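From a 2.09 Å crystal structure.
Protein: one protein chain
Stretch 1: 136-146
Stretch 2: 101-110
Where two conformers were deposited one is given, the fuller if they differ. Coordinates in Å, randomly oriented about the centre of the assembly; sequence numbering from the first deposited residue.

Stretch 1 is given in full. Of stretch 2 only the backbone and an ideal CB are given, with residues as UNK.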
# COMPACT_ATOMS: atom_id res chain seq x y z
N GLU A 136 -6.60 1.07 -5.51
CA GLU A 136 -7.36 -0.17 -5.36
C GLU A 136 -6.43 -1.41 -5.58
O GLU A 136 -6.48 -2.32 -4.82
CB GLU A 136 -8.54 -0.19 -6.31
CG GLU A 136 -9.39 -1.42 -6.24
CD GLU A 136 -10.34 -1.58 -7.47
OE1 GLU A 136 -10.54 -0.64 -8.28
OE2 GLU A 136 -10.90 -2.67 -7.63
N TYR A 137 -5.58 -1.40 -6.60
CA TYR A 137 -4.83 -2.56 -6.94
C TYR A 137 -3.63 -2.80 -6.03
O TYR A 137 -3.25 -3.93 -5.83
CB TYR A 137 -4.28 -2.41 -8.38
CG TYR A 137 -5.29 -2.31 -9.49
CD1 TYR A 137 -6.52 -2.96 -9.40
CD2 TYR A 137 -5.03 -1.56 -10.65
CE1 TYR A 137 -7.47 -2.86 -10.44
CE2 TYR A 137 -5.98 -1.46 -11.69
CZ TYR A 137 -7.18 -2.13 -11.58
OH TYR A 137 -8.13 -2.02 -12.57
N TYR A 138 -3.02 -1.71 -5.56
CA TYR A 138 -1.70 -1.75 -4.99
C TYR A 138 -1.50 -0.95 -3.73
O TYR A 138 -1.06 -1.54 -2.76
CB TYR A 138 -0.64 -1.26 -5.96
CG TYR A 138 -0.61 -1.92 -7.32
CD1 TYR A 138 -0.59 -3.31 -7.46
CD2 TYR A 138 -0.56 -1.15 -8.45
CE1 TYR A 138 -0.54 -3.92 -8.72
CE2 TYR A 138 -0.47 -1.72 -9.72
CZ TYR A 138 -0.47 -3.12 -9.86
OH TYR A 138 -0.38 -3.67 -11.13
N PHE A 139 -1.78 0.36 -3.72
CA PHE A 139 -1.25 1.15 -2.61
C PHE A 139 -2.02 0.96 -1.32
O PHE A 139 -1.43 0.99 -0.26
CB PHE A 139 -1.18 2.65 -2.93
CG PHE A 139 -0.15 3.00 -3.93
CD1 PHE A 139 1.18 2.71 -3.69
CD2 PHE A 139 -0.48 3.66 -5.07
CE1 PHE A 139 2.14 3.00 -4.65
CE2 PHE A 139 0.46 3.98 -6.00
CZ PHE A 139 1.76 3.63 -5.81
N LYS A 140 -3.33 0.79 -1.40
CA LYS A 140 -4.13 0.55 -0.18
C LYS A 140 -3.56 -0.63 0.64
O LYS A 140 -3.28 -0.53 1.84
CB LYS A 140 -5.61 0.36 -0.51
CG LYS A 140 -6.44 -0.42 0.50
CD LYS A 140 -6.72 0.47 1.66
CE LYS A 140 -7.33 -0.31 2.85
NZ LYS A 140 -8.34 -1.33 2.47
N VAL A 141 -3.45 -1.78 0.00
CA VAL A 141 -2.90 -2.96 0.70
C VAL A 141 -1.47 -2.75 1.18
O VAL A 141 -1.10 -3.19 2.28
CB VAL A 141 -2.94 -4.20 -0.21
CG1 VAL A 141 -2.30 -5.33 0.46
CG2 VAL A 141 -4.41 -4.55 -0.47
N MSE A 142 -0.67 -2.06 0.40
CA MSE A 142 0.68 -1.76 0.83
C MSE A 142 0.74 -0.95 2.13
O MSE A 142 1.40 -1.36 3.07
CB MSE A 142 1.50 -1.08 -0.28
CG MSE A 142 1.82 -2.07 -1.42
SE MSE A 142 2.44 -1.15 -3.04
CE MSE A 142 4.34 -1.18 -2.57
N HIS A 143 0.06 0.20 2.16
CA HIS A 143 0.02 1.00 3.38
C HIS A 143 -0.54 0.22 4.55
O HIS A 143 -0.14 0.41 5.69
CB HIS A 143 -0.77 2.32 3.22
CG HIS A 143 -0.15 3.25 2.24
ND1 HIS A 143 1.09 3.83 2.46
CD2 HIS A 143 -0.55 3.66 1.01
CE1 HIS A 143 1.41 4.57 1.42
NE2 HIS A 143 0.45 4.47 0.51
N HIS A 144 -1.45 -0.69 4.27
CA HIS A 144 -2.02 -1.51 5.34
C HIS A 144 -0.87 -2.35 5.95
O HIS A 144 -0.69 -2.39 7.14
CB HIS A 144 -3.17 -2.39 4.84
CG HIS A 144 -3.62 -3.44 5.82
ND1 HIS A 144 -4.92 -3.55 6.24
CD2 HIS A 144 -2.94 -4.45 6.43
CE1 HIS A 144 -5.03 -4.57 7.08
NE2 HIS A 144 -3.84 -5.16 7.18
N GLU A 145 -0.11 -3.03 5.12
CA GLU A 145 1.00 -3.91 5.58
C GLU A 145 2.12 -3.14 6.23
O GLU A 145 2.69 -3.62 7.22
CB GLU A 145 1.53 -4.70 4.43
CG GLU A 145 0.49 -5.70 3.86
CD GLU A 145 0.21 -6.85 4.82
OE1 GLU A 145 1.19 -7.35 5.47
OE2 GLU A 145 -0.96 -7.22 4.98
N PHE A 146 2.43 -1.95 5.71
CA PHE A 146 3.45 -1.13 6.35
C PHE A 146 3.00 -0.72 7.75
O PHE A 146 3.78 -0.81 8.69
CB PHE A 146 3.87 0.05 5.51
CG PHE A 146 4.24 -0.31 4.11
CD1 PHE A 146 4.70 -1.58 3.77
CD2 PHE A 146 4.10 0.61 3.10
CE1 PHE A 146 5.01 -1.89 2.44
CE2 PHE A 146 4.44 0.31 1.79
CZ PHE A 146 4.88 -0.94 1.47
N UNK A 101 -4.59 -9.88 -16.85
CA UNK A 101 -5.60 -8.93 -16.40
C UNK A 101 -5.53 -8.73 -14.89
O UNK A 101 -4.70 -9.36 -14.19
CB UNK A 101 -7.00 -9.41 -16.80
N UNK A 102 -6.42 -7.86 -14.41
CA UNK A 102 -6.58 -7.57 -12.99
C UNK A 102 -7.53 -8.52 -12.29
O UNK A 102 -7.62 -8.50 -11.07
CB UNK A 102 -7.07 -6.13 -12.81
N UNK A 103 -8.25 -9.33 -13.07
CA UNK A 103 -9.36 -10.15 -12.56
C UNK A 103 -8.99 -11.28 -11.56
O UNK A 103 -9.84 -11.71 -10.82
CB UNK A 103 -10.07 -10.78 -13.76
N UNK A 104 -7.77 -11.79 -11.56
CA UNK A 104 -7.32 -12.75 -10.53
C UNK A 104 -6.58 -12.04 -9.38
O UNK A 104 -5.64 -12.61 -8.86
CB UNK A 104 -6.41 -13.81 -11.16
N UNK A 105 -6.92 -10.81 -9.04
CA UNK A 105 -6.13 -10.08 -8.02
C UNK A 105 -4.83 -9.47 -8.49
O UNK A 105 -4.29 -9.87 -9.49
CB UNK A 105 -5.81 -11.03 -6.86
N UNK A 106 -4.33 -8.47 -7.78
CA UNK A 106 -3.20 -7.70 -8.26
C UNK A 106 -1.96 -7.74 -7.39
O UNK A 106 -0.99 -7.03 -7.66
CB UNK A 106 -3.63 -6.24 -8.43
N UNK A 107 -1.98 -8.53 -6.32
CA UNK A 107 -0.86 -8.64 -5.40
C UNK A 107 -0.91 -9.99 -4.67
O UNK A 107 -1.98 -10.61 -4.58
CB UNK A 107 -0.87 -7.48 -4.40
N UNK A 108 0.26 -10.40 -4.18
CA UNK A 108 0.34 -11.34 -3.09
C UNK A 108 1.36 -10.89 -2.09
O UNK A 108 2.14 -9.96 -2.36
CB UNK A 108 0.67 -12.74 -3.60
N UNK A 109 1.30 -11.52 -0.91
CA UNK A 109 2.16 -11.24 0.21
C UNK A 109 2.82 -12.50 0.67
O UNK A 109 2.26 -13.58 0.59
CB UNK A 109 1.38 -10.59 1.36
N UNK A 110 4.07 -12.38 1.06
CA UNK A 110 4.81 -13.51 1.65
C UNK A 110 5.93 -13.00 2.55
O UNK A 110 5.90 -11.86 3.04
CB UNK A 110 5.38 -14.41 0.56

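Stretch 2 approaches the helix of stretch 1 as a loop and then runs beside it as a strand, the two axes coming within 9.6 Å at 27° between their N-to-C directions. Position 101 has nothing of the helix within reach of its ideal CB, so the choice is wide; it is Ser 101.

At position 102 the CA-to-CB bond points toward the helix, and the ideal CB lies 4.1 Å from Tyr 137 CE1. A flat or apolar side chain could extend along the tyrosine ring. The residue is Trp 102, whose five-membered ring lies nearly parallel to the Tyr 137 ring (23°) but slid apart. The rings barely overlap; instead the hydroxyl reaches over one face of the indole, with Tyr 137 OH 4.0 Å from Trp 102 CD2.

Positions 103 and 104 form the middle of a type I turn, and neither ideal CB meets stretch 1. Polar residues would suit both; they are Asp 103 and Lys 104. Position 105 closes the turn with phi/psi of 79/158, where a CB would jam against the carbonyl O of the residue before. This alone calls for glycine, and Gly 105 is found, its N making a weak hydrogen bond to Trp 102 O.

Position 106 faces the helix most intimately. Its ideal CB is 3.5 Å from Tyr 137 O and 3.9 Å from Tyr 138 CE1, which favours a small side chain, preferably one with a donor for the carbonyl: serine, threonine or perhaps cysteine. The residue is Thr 106, and its OG1 donates a short hydrogen bond of 2.6 Å to Tyr 137 O. Its methyl sits obliquely to the Tyr 137 ring, Thr 106 CG2 lying 3.7 Å from Tyr 137 CD1, while Thr 106 O sits at the edge of the Tyr 138 ring, 3.3 Å from Tyr 138 CE1.

Position 107 begins the strand and also points toward the helix, but with more space: its ideal CB is 4.5 Å from Tyr 137 O. A long or aromatic side chain could reach Val 141. Tyr 107 does so, offering a ring face to the valine methyl; Val 141 CG1 is 3.7 Å from Tyr 107 CE2, a CH-pi contact.

Position 108 points away, unconstrained by the helix; it is Thr 108. At 109 the CA-to-CB bond again points toward the helix, and Glu 145 CD lies 5.2 Å from the ideal CB. A basic or polar group could answer the carboxylate, and an aliphatic one could pack beside it. Leu 109 does the latter, with CD1 3.4 Å from Glu 145 OE2. Position 110 has room for a CB; it is Gly 110.

Stretch 2, residues 101-110: SWDKGTYTLG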
# COMPACT_ATOMS: atom_id res chain seq x y z
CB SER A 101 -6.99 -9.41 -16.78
OG SER A 101 -7.94 -8.38 -16.59
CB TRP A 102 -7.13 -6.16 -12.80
CG TRP A 102 -8.55 -5.99 -13.22
CD1 TRP A 102 -9.67 -6.31 -12.51
CD2 TRP A 102 -9.00 -5.40 -14.43
NE1 TRP A 102 -10.79 -6.01 -13.23
CE2 TRP A 102 -10.41 -5.44 -14.41
CE3 TRP A 102 -8.35 -4.87 -15.55
CZ2 TRP A 102 -11.19 -4.95 -15.46
CZ3 TRP A 102 -9.13 -4.38 -16.62
CH2 TRP A 102 -10.54 -4.42 -16.56
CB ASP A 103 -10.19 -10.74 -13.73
CG ASP A 103 -9.41 -11.78 -14.56
OD1 ASP A 103 -8.17 -11.90 -14.42
OD2 ASP A 103 -10.03 -12.48 -15.39
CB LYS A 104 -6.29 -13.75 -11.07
CG LYS A 104 -6.62 -14.45 -12.34
CD LYS A 104 -7.53 -15.58 -12.13
CE LYS A 104 -7.33 -16.61 -13.21
NZ LYS A 104 -8.57 -17.43 -13.29
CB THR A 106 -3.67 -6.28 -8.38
OG1 THR A 106 -4.32 -5.92 -7.15
CG2 THR A 106 -4.68 -6.17 -9.54
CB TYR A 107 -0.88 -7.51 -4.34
CG TYR A 107 -1.96 -7.71 -3.29
CD1 TYR A 107 -3.30 -7.35 -3.53
CD2 TYR A 107 -1.67 -8.37 -2.10
CE1 TYR A 107 -4.31 -7.62 -2.57
CE2 TYR A 107 -2.69 -8.63 -1.13
CZ TYR A 107 -3.98 -8.27 -1.37
OH TYR A 107 -4.91 -8.58 -0.36
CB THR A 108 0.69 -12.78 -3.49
OG1 THR A 108 2.01 -12.79 -4.07
CG2 THR A 108 -0.29 -13.29 -4.46
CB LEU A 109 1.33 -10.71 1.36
CG LEU A 109 0.46 -9.51 1.03
CD1 LEU A 109 -0.47 -9.23 2.25
CD2 LEU A 109 1.28 -8.26 0.69
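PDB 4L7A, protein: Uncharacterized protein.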